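Local coordinates for protein chitooligosaccharide oxidase (Gibberella zeae, PDB 6Y0R) that oxidises chitooligosaccharides at their C1 hydroxyl to the corresponding lactones, using bound FAD and reducing molecular oxygen to hydrogen peroxide, at residues A[370-375]-A[422-427]; A[249-254]-A[355-360]. One frame throughout, in Å; residues are numbered along the deposited sequence.

Two apolar contacts show how helices are laid against one face of a large antiparallel sheet. They follow in series along the chain: contact 2 joins helices 247-260 and 351-367, and contact 1 then joins strand 371-378, which directly follows the second of these helices, to helix 420-433. Their centres lie about 16 Å apart and they touch: Phe-360 CZ comes within 3.5 Å of Gly-427 C, and Phe-357 CZ within 3.7 Å of Leu-374 CD2. Three helices thus form one layer on the seven-stranded sheet. As in relatives of this family, such a sheet probably belongs to the substrate-binding domain, and both contacts would then lie in the helical layer that backs it.

Contact 1: A[370-375]-A[422-427]; sequences HSWWLQ and FNLIKG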
ATOM      1  N   HIS A 370     -24.946   1.984   3.729  1.00 25.23           N
ATOM      2  CA  HIS A 370     -23.498   1.950   4.069  1.00 26.51           C
ATOM      3  C   HIS A 370     -22.793   3.208   3.578  1.00 26.53           C
ATOM      4  O   HIS A 370     -23.160   3.656   2.489  1.00 26.90           O
ATOM      5  CB  HIS A 370     -22.867   0.725   3.457  1.00 26.15           C
ATOM      6  CG  HIS A 370     -23.228  -0.524   4.174  1.00 30.00           C
ATOM      7  ND1 HIS A 370     -24.543  -0.894   4.403  1.00 38.97           N
ATOM      8  CD2 HIS A 370     -22.470  -1.516   4.666  1.00 30.36           C
ATOM      9  CE1 HIS A 370     -24.566  -2.056   5.015  1.00 32.70           C
ATOM     10  NE2 HIS A 370     -23.317  -2.464   5.174  1.00 36.66           N
ATOM     11  N   SER A 371     -21.809   3.721   4.324  1.00 27.44           N
ATOM     12  CA  SER A 371     -20.939   4.841   3.880  1.00 27.41           C
ATOM     13  C   SER A 371     -19.767   4.227   3.094  1.00 26.64           C
ATOM     14  O   SER A 371     -18.706   3.940   3.672  1.00 27.92           O
ATOM     15  CB  SER A 371     -20.511   5.766   4.977  1.00 37.00           C
ATOM     16  OG  SER A 371     -20.046   5.054   6.088  1.00 46.23           O
ATOM     17  N   TRP A 372     -20.072   3.818   1.886  1.00 23.21           N
ATOM     18  CA  TRP A 372     -19.076   3.167   1.003  1.00 20.40           C
ATOM     19  C   TRP A 372     -18.427   4.223   0.106  1.00 20.65           C
ATOM     20  O   TRP A 372     -18.997   5.280  -0.117  1.00 20.65           O
ATOM     21  CB  TRP A 372     -19.714   2.042   0.200  1.00 20.80           C
ATOM     22  CG  TRP A 372     -20.755   2.508  -0.758  1.00 21.78           C
ATOM     23  CD1 TRP A 372     -22.099   2.583  -0.534  1.00 22.96           C
ATOM     24  CD2 TRP A 372     -20.551   2.969  -2.105  1.00 21.19           C
ATOM     25  NE1 TRP A 372     -22.734   3.112  -1.631  1.00 24.58           N
ATOM     26  CE2 TRP A 372     -21.806   3.347  -2.614  1.00 23.58           C
ATOM     27  CE3 TRP A 372     -19.427   3.160  -2.909  1.00 21.62           C
ATOM     28  CZ2 TRP A 372     -21.975   3.856  -3.901  1.00 24.55           C
ATOM     29  CZ3 TRP A 372     -19.595   3.655  -4.183  1.00 23.05           C
ATOM     30  CH2 TRP A 372     -20.842   4.026  -4.666  1.00 24.00           C
ATOM     31  N   TRP A 373     -17.221   3.952  -0.385  1.00 19.18           N
ATOM     32  CA  TRP A 373     -16.642   4.810  -1.455  1.00 17.58           C
ATOM     33  C   TRP A 373     -15.665   3.956  -2.245  1.00 16.91           C
ATOM     34  O   TRP A 373     -15.280   2.862  -1.785  1.00 16.90           O
ATOM     35  CB  TRP A 373     -15.938   6.066  -0.948  1.00 17.44           C
ATOM     36  CG  TRP A 373     -14.893   5.856   0.094  1.00 18.34           C
ATOM     37  CD1 TRP A 373     -15.073   5.937   1.438  1.00 22.80           C
ATOM     38  CD2 TRP A 373     -13.493   5.571  -0.105  1.00 18.81           C
ATOM     39  NE1 TRP A 373     -13.893   5.719   2.091  1.00 21.08           N
ATOM     40  CE2 TRP A 373     -12.907   5.474   1.170  1.00 19.54           C
ATOM     41  CE3 TRP A 373     -12.710   5.282  -1.217  1.00 21.27           C
ATOM     42  CZ2 TRP A 373     -11.554   5.202   1.366  1.00 21.67           C
ATOM     43  CZ3 TRP A 373     -11.372   4.970  -1.032  1.00 21.17           C
ATOM     44  CH2 TRP A 373     -10.809   4.911   0.251  1.00 20.89           C
ATOM     45  N   LEU A 374     -15.256   4.433  -3.412  1.00 15.64           N
ATOM     46  CA  LEU A 374     -14.231   3.703  -4.183  1.00 17.07           C
ATOM     47  C   LEU A 374     -13.403   4.725  -4.938  1.00 15.32           C
ATOM     48  O   LEU A 374     -13.829   5.873  -5.078  1.00 15.35           O
ATOM     49  CB  LEU A 374     -14.850   2.659  -5.098  1.00 19.25           C
ATOM     50  CG  LEU A 374     -15.742   3.204  -6.203  1.00 19.65           C
ATOM     51  CD1 LEU A 374     -14.934   3.473  -7.465  1.00 19.20           C
ATOM     52  CD2 LEU A 374     -16.869   2.219  -6.484  1.00 22.65           C
ATOM     53  N   GLN A 375     -12.204   4.299  -5.305  1.00 16.11           N
ATOM     54  CA  GLN A 375     -11.324   5.089  -6.175  1.00 17.66           C
ATOM     55  C   GLN A 375     -10.995   4.220  -7.374  1.00 16.90           C
ATOM     56  O   GLN A 375     -10.845   2.984  -7.250  1.00 18.69           O
ATOM     57  CB  GLN A 375     -10.038   5.550  -5.486  1.00 19.68           C
ATOM     58  CG  GLN A 375     -10.216   6.393  -4.251  1.00 23.99           C
ATOM     59  CD  GLN A 375      -8.936   6.337  -3.443  1.00 28.70           C
ATOM     60  OE1 GLN A 375      -8.266   5.299  -3.351  1.00 30.55           O
ATOM     61  NE2 GLN A 375      -8.570   7.469  -2.881  1.00 32.11           N
ATOM     62  N   PHE A 422     -19.820  -6.954   3.501  1.00 25.19           N
ATOM     63  CA  PHE A 422     -19.024  -7.858   2.649  1.00 23.61           C
ATOM     64  C   PHE A 422     -19.700  -8.025   1.300  1.00 23.76           C
ATOM     65  O   PHE A 422     -18.995  -8.054   0.264  1.00 23.53           O
ATOM     66  CB  PHE A 422     -18.816  -9.220   3.327  1.00 23.05           C
ATOM     67  CG  PHE A 422     -18.125  -9.170   4.665  1.00 23.29           C
ATOM     68  CD1 PHE A 422     -16.954  -8.451   4.844  1.00 22.91           C
ATOM     69  CD2 PHE A 422     -18.593  -9.905   5.753  1.00 25.46           C
ATOM     70  CE1 PHE A 422     -16.292  -8.422   6.054  1.00 23.42           C
ATOM     71  CE2 PHE A 422     -17.899  -9.919   6.951  1.00 24.07           C
ATOM     72  CZ  PHE A 422     -16.776  -9.147   7.127  1.00 23.99           C
ATOM     73  N   ASN A 423     -21.030  -8.250   1.281  1.00 24.44           N
ATOM     74  CA  ASN A 423     -21.720  -8.530  -0.000  1.00 26.91           C
ATOM     75  C   ASN A 423     -21.803  -7.236  -0.830  1.00 20.98           C
ATOM     76  O   ASN A 423     -21.724  -7.328  -2.055  1.00 22.40           O
ATOM     77  CB  ASN A 423     -23.110  -9.147   0.176  1.00 30.69           C
ATOM     78  CG  ASN A 423     -23.431 -10.104  -0.960  1.00 41.71           C
ATOM     79  OD1 ASN A 423     -22.698 -11.069  -1.187  1.00 53.05           O
ATOM     80  ND2 ASN A 423     -24.513  -9.856  -1.679  1.00 47.81           N
ATOM     81  N   LEU A 424     -21.922  -6.088  -0.191  1.00 22.60           N
ATOM     82  CA  LEU A 424     -21.991  -4.795  -0.913  1.00 22.07           C
ATOM     83  C   LEU A 424     -20.670  -4.641  -1.673  1.00 22.71           C
ATOM     84  O   LEU A 424     -20.679  -4.326  -2.894  1.00 22.23           O
ATOM     85  CB  LEU A 424     -22.130  -3.650   0.084  1.00 22.57           C
ATOM     86  CG  LEU A 424     -21.970  -2.246  -0.508  1.00 24.78           C
ATOM     87  CD1 LEU A 424     -23.036  -1.974  -1.536  1.00 25.71           C
ATOM     88  CD2 LEU A 424     -21.985  -1.192   0.582  1.00 25.95           C
ATOM     89  N   ILE A 425     -19.552  -4.802  -0.954  1.00 20.77           N
ATOM     90  CA  ILE A 425     -18.214  -4.548  -1.582  1.00 21.91           C
ATOM     91  C   ILE A 425     -17.910  -5.622  -2.631  1.00 22.09           C
ATOM     92  O   ILE A 425     -17.327  -5.303  -3.713  1.00 21.61           O
ATOM     93  CB  ILE A 425     -17.149  -4.446  -0.481  1.00 20.06           C
ATOM     94  CG1 ILE A 425     -17.318  -3.193   0.373  1.00 22.90           C
ATOM     95  CG2 ILE A 425     -15.729  -4.525  -1.045  1.00 20.40           C
ATOM     96  CD1 ILE A 425     -17.220  -1.903  -0.390  1.00 23.61           C
ATOM     97  N   LYS A 426     -18.208  -6.889  -2.350  1.00 20.62           N
ATOM     98  CA  LYS A 426     -18.060  -7.962  -3.350  1.00 22.08           C
ATOM     99  C   LYS A 426     -18.860  -7.612  -4.609  1.00 21.29           C
ATOM    100  O   LYS A 426     -18.386  -7.824  -5.722  1.00 20.53           O
ATOM    101  CB  LYS A 426     -18.521  -9.298  -2.777  1.00 24.41           C
ATOM    102  CG  LYS A 426     -18.303 -10.470  -3.715  1.00 30.68           C
ATOM    103  CD  LYS A 426     -18.557 -11.820  -3.072  1.00 35.74           C
ATOM    104  CE  LYS A 426     -19.961 -11.934  -2.520  1.00 45.78           C
ATOM    105  NZ  LYS A 426     -20.888 -12.625  -3.450  1.00 53.20           N
ATOM    106  N   GLY A 427     -20.078  -7.108  -4.435  1.00 22.42           N
ATOM    107  CA  GLY A 427     -20.948  -6.813  -5.588  1.00 20.55           C
ATOM    108  C   GLY A 427     -20.372  -5.655  -6.401  1.00 20.67           C
ATOM    109  O   GLY A 427     -20.365  -5.770  -7.643  1.00 21.17           O
TER
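The carbonyl oxygen of His-370, a residue whose CB rests on Leu-424, is approached by two donors: the side-chain amine of Lys-273, and more weakly the backbone N of Trp-372, 3.2 Å from His-370 O. That weak bond closes an inverse gamma turn centred on Ser-371, and the turn brings His-370 and Trp-372 to the same partner on helix 420-433.

That partner is a single methyl group. Leu-424 CD2 approaches His-370 CB to 3.6 Å and also lies 3.9 Å from His-370 CG, the two side chains sliding past one another in opposite directions. On the Trp-372 side the same CD2 stands 3.9 Å from Trp-372 CD1, with Trp-372 CB and the indole CG only slightly farther; here the side chains cross at about a right angle. The leucine gets there because its CG lies anti to the backbone N (chi1 170°), extending the branch from the helix toward the strand. The indole N-H of Trp-372 is engaged by Gly-365 O, near the end of helix 351-367, which helps fix the ring's rotation.

Neighbours broaden the interface: Ile-425 reaches Phe-407 on the next strand, together with Tyr-340 and Ser-342 on the strand beyond it. On the other side of strand 371-378, Trp-373, whose CB points away from the helix, has its ring stacked with that of Tyr-408 of the neighbouring strand 403-411.

No hydrogen bond crosses between 370-375 and 422-427. Cohesion across the contact is therefore apolar and modest, with 159 Å² buried in all, while the polar bonds serve to shape the turn at Ser-371 and orient the indole against which the leucine packs.

Contact 2: A[249-254]-A[355-360]; sequences QGLYDF and KSFVNF
Leu-251 meets Val-358 and Phe-357 in a buried contact in which, between 249-254 and 355-360, one methyl, CD1, does all the touching on the leucine side. Leu-251 CD1 comes to 3.5 Å from Val-358 CG2. It also reaches the rim of the neighbouring phenyl ring, lying in the ring plane at the edge, 3.9 Å from Phe-357 CD2 and almost as near to CE2. The leucine and phenylalanine side chains cross at about a right angle. Phe-357 offers this edge with its CG anti to the backbone N (chi1 174°), while Val-358 turns CG2 to the side anti to its carbonyl carbon.

One step outward, Val-358 also leans on Ala-247 and Pro-248 at the start of helix 247-260, and Leu-251 on Phe-354. Along the outer side of helix 247-260, one turn is bridged by Gln-249 NE2 and Asp-253 OD1, 3.0 Å apart in a fairly straight bond (163°) that meets the carboxylate from above its plane.

Beneath both helices runs strand 371-378, where Met-376 touches Leu-251; Phe-357 also packs against Ser-431 and Ile-432 of helix 420-433, so helix 351-367 sits between helices 247-260 and 420-433 on the sheet.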
ATOM      1  N   GLN A 249     -19.900   6.671 -20.152  1.00 19.98           N
ATOM      2  CA  GLN A 249     -19.028   7.252 -21.181  1.00 20.07           C
ATOM      3  C   GLN A 249     -18.007   8.170 -20.519  1.00 17.07           C
ATOM      4  O   GLN A 249     -16.900   8.194 -21.025  1.00 19.06           O
ATOM      5  CB  GLN A 249     -19.799   8.078 -22.208  1.00 21.33           C
ATOM      6  CG  GLN A 249     -18.911   8.555 -23.342  1.00 21.53           C
ATOM      7  CD  GLN A 249     -18.575   7.464 -24.313  1.00 21.80           C
ATOM      8  OE1 GLN A 249     -19.455   6.753 -24.801  1.00 25.57           O
ATOM      9  NE2 GLN A 249     -17.296   7.303 -24.587  1.00 22.66           N
ATOM     10  N   GLY A 250     -18.358   8.843 -19.424  1.00 18.00           N
ATOM     11  CA  GLY A 250     -17.404   9.664 -18.659  1.00 16.95           C
ATOM     12  C   GLY A 250     -16.263   8.798 -18.115  1.00 16.11           C
ATOM     13  O   GLY A 250     -15.074   9.149 -18.284  1.00 16.23           O
ATOM     14  N   LEU A 251     -16.567   7.649 -17.507  1.00 15.95           N
ATOM     15  CA  LEU A 251     -15.493   6.744 -16.982  1.00 16.13           C
ATOM     16  C   LEU A 251     -14.650   6.183 -18.120  1.00 16.14           C
ATOM     17  O   LEU A 251     -13.407   6.146 -18.022  1.00 18.31           O
ATOM     18  CB  LEU A 251     -16.130   5.596 -16.192  1.00 17.29           C
ATOM     19  CG  LEU A 251     -16.867   6.000 -14.925  1.00 18.15           C
ATOM     20  CD1 LEU A 251     -17.720   4.848 -14.405  1.00 18.27           C
ATOM     21  CD2 LEU A 251     -15.905   6.485 -13.869  1.00 20.47           C
ATOM     22  N   TYR A 252     -15.302   5.830 -19.227  1.00 18.03           N
ATOM     23  CA  TYR A 252     -14.574   5.296 -20.387  1.00 18.01           C
ATOM     24  C   TYR A 252     -13.650   6.375 -20.948  1.00 16.84           C
ATOM     25  O   TYR A 252     -12.503   6.105 -21.246  1.00 17.89           O
ATOM     26  CB  TYR A 252     -15.544   4.784 -21.445  1.00 19.17           C
ATOM     27  CG  TYR A 252     -14.849   4.135 -22.618  1.00 22.20           C
ATOM     28  CD1 TYR A 252     -14.390   2.837 -22.535  1.00 24.76           C
ATOM     29  CD2 TYR A 252     -14.665   4.808 -23.811  1.00 24.56           C
ATOM     30  CE1 TYR A 252     -13.763   2.233 -23.610  1.00 25.89           C
ATOM     31  CE2 TYR A 252     -14.005   4.237 -24.881  1.00 24.09           C
ATOM     32  CZ  TYR A 252     -13.598   2.923 -24.795  1.00 26.71           C
ATOM     33  OH  TYR A 252     -12.954   2.332 -25.845  1.00 29.22           O
ATOM     34  N   ASP A 253     -14.129   7.610 -21.048  1.00 17.93           N
ATOM     35  CA  ASP A 253     -13.323   8.726 -21.589  1.00 18.39           C
ATOM     36  C   ASP A 253     -12.168   9.032 -20.646  1.00 17.71           C
ATOM     37  O   ASP A 253     -11.050   9.271 -21.113  1.00 19.53           O
ATOM     38  CB  ASP A 253     -14.148   9.977 -21.787  1.00 19.48           C
ATOM     39  CG  ASP A 253     -15.125   9.881 -22.949  1.00 21.76           C
ATOM     40  OD1 ASP A 253     -14.930   8.986 -23.831  1.00 25.73           O
ATOM     41  OD2 ASP A 253     -16.076  10.689 -22.936  1.00 23.33           O
ATOM     42  N   PHE A 254     -12.411   8.933 -19.342  1.00 17.06           N
ATOM     43  CA  PHE A 254     -11.340   9.085 -18.333  1.00 16.79           C
ATOM     44  C   PHE A 254     -10.255   8.041 -18.586  1.00 17.16           C
ATOM     45  O   PHE A 254      -9.054   8.336 -18.645  1.00 16.46           O
ATOM     46  CB  PHE A 254     -11.961   8.940 -16.940  1.00 16.77           C
ATOM     47  CG  PHE A 254     -11.027   9.110 -15.765  1.00 17.27           C
ATOM     48  CD1 PHE A 254     -10.534  10.347 -15.406  1.00 17.96           C
ATOM     49  CD2 PHE A 254     -10.668   8.015 -15.010  1.00 18.34           C
ATOM     50  CE1 PHE A 254      -9.693  10.479 -14.311  1.00 19.79           C
ATOM     51  CE2 PHE A 254      -9.832   8.148 -13.904  1.00 20.36           C
ATOM     52  CZ  PHE A 254      -9.326   9.383 -13.568  1.00 18.47           C
ATOM     53  N   LYS A 355     -20.761   0.319 -18.084  1.00 22.96           N
ATOM     54  CA  LYS A 355     -22.240   0.349 -17.903  1.00 25.03           C
ATOM     55  C   LYS A 355     -22.692  -0.610 -16.793  1.00 20.82           C
ATOM     56  O   LYS A 355     -23.490  -0.182 -15.963  1.00 22.71           O
ATOM     57  CB  LYS A 355     -22.977   0.026 -19.208  1.00 27.64           C
ATOM     58  CG  LYS A 355     -23.014   1.187 -20.175  1.00 32.81           C
ATOM     59  CD  LYS A 355     -23.860   0.905 -21.424  1.00 36.04           C
ATOM     60  CE  LYS A 355     -23.735   2.043 -22.416  1.00 40.42           C
ATOM     61  NZ  LYS A 355     -24.158   1.657 -23.784  1.00 45.81           N
ATOM     62  N   SER A 356     -22.131  -1.823 -16.711  1.00 24.42           N
ATOM     63  CA  SER A 356     -22.469  -2.805 -15.644  1.00 25.14           C
ATOM     64  C   SER A 356     -22.127  -2.214 -14.289  1.00 21.72           C
ATOM     65  O   SER A 356     -22.914  -2.277 -13.354  1.00 23.79           O
ATOM     66  CB  SER A 356     -21.754  -4.113 -15.810  1.00 28.57           C
ATOM     67  OG  SER A 356     -22.066  -4.657 -17.076  1.00 42.59           O
ATOM     68  N   PHE A 357     -20.913  -1.662 -14.185  1.00 22.14           N
ATOM     69  CA  PHE A 357     -20.420  -1.008 -12.961  1.00 21.03           C
ATOM     70  C   PHE A 357     -21.352   0.126 -12.538  1.00 20.58           C
ATOM     71  O   PHE A 357     -21.788   0.203 -11.388  1.00 21.29           O
ATOM     72  CB  PHE A 357     -18.985  -0.554 -13.228  1.00 21.34           C
ATOM     73  CG  PHE A 357     -18.375   0.261 -12.136  1.00 23.48           C
ATOM     74  CD1 PHE A 357     -18.194  -0.260 -10.877  1.00 24.71           C
ATOM     75  CD2 PHE A 357     -17.895   1.534 -12.395  1.00 27.18           C
ATOM     76  CE1 PHE A 357     -17.619   0.501  -9.872  1.00 24.39           C
ATOM     77  CE2 PHE A 357     -17.314   2.289 -11.393  1.00 27.77           C
ATOM     78  CZ  PHE A 357     -17.188   1.770 -10.127  1.00 27.46           C
ATOM     79  N   VAL A 358     -21.623   1.069 -13.445  1.00 22.56           N
ATOM     80  CA  VAL A 358     -22.469   2.255 -13.150  1.00 20.23           C
ATOM     81  C   VAL A 358     -23.894   1.775 -12.774  1.00 20.89           C
ATOM     82  O   VAL A 358     -24.479   2.349 -11.864  1.00 20.29           O
ATOM     83  CB  VAL A 358     -22.473   3.205 -14.357  1.00 20.47           C
ATOM     84  CG1 VAL A 358     -23.570   4.232 -14.211  1.00 22.19           C
ATOM     85  CG2 VAL A 358     -21.113   3.872 -14.574  1.00 20.97           C
ATOM     86  N   ASN A 359     -24.415   0.754 -13.464  1.00 24.23           N
ATOM     87  CA  ASN A 359     -25.737   0.137 -13.126  1.00 24.65           C
ATOM     88  C   ASN A 359     -25.750  -0.323 -11.660  1.00 24.37           C
ATOM     89  O   ASN A 359     -26.710   0.010 -10.929  1.00 26.18           O
ATOM     90  CB  ASN A 359     -26.071  -0.966 -14.136  1.00 27.74           C
ATOM     91  CG  ASN A 359     -26.438  -0.404 -15.501  1.00 34.97           C
ATOM     92  OD1 ASN A 359     -26.505   0.823 -15.693  1.00 45.04           O
ATOM     93  ND2 ASN A 359     -26.696  -1.290 -16.451  1.00 41.54           N
ATOM     94  N   PHE A 360     -24.699  -1.001 -11.187  1.00 22.67           N
ATOM     95  CA  PHE A 360     -24.587  -1.455  -9.783  1.00 21.47           C
ATOM     96  C   PHE A 360     -24.519  -0.228  -8.873  1.00 22.20           C
ATOM     97  O   PHE A 360     -25.232  -0.137  -7.860  1.00 22.92           O
ATOM     98  CB  PHE A 360     -23.385  -2.379  -9.583  1.00 23.17           C
ATOM     99  CG  PHE A 360     -23.314  -2.953  -8.194  1.00 23.63           C
ATOM    100  CD1 PHE A 360     -22.839  -2.190  -7.130  1.00 23.95           C
ATOM    101  CD2 PHE A 360     -23.806  -4.223  -7.930  1.00 24.67           C
ATOM    102  CE1 PHE A 360     -22.814  -2.702  -5.841  1.00 27.57           C
ATOM    103  CE2 PHE A 360     -23.759  -4.738  -6.646  1.00 23.97           C
ATOM    104  CZ  PHE A 360     -23.295  -3.968  -5.609  1.00 25.46           C
TER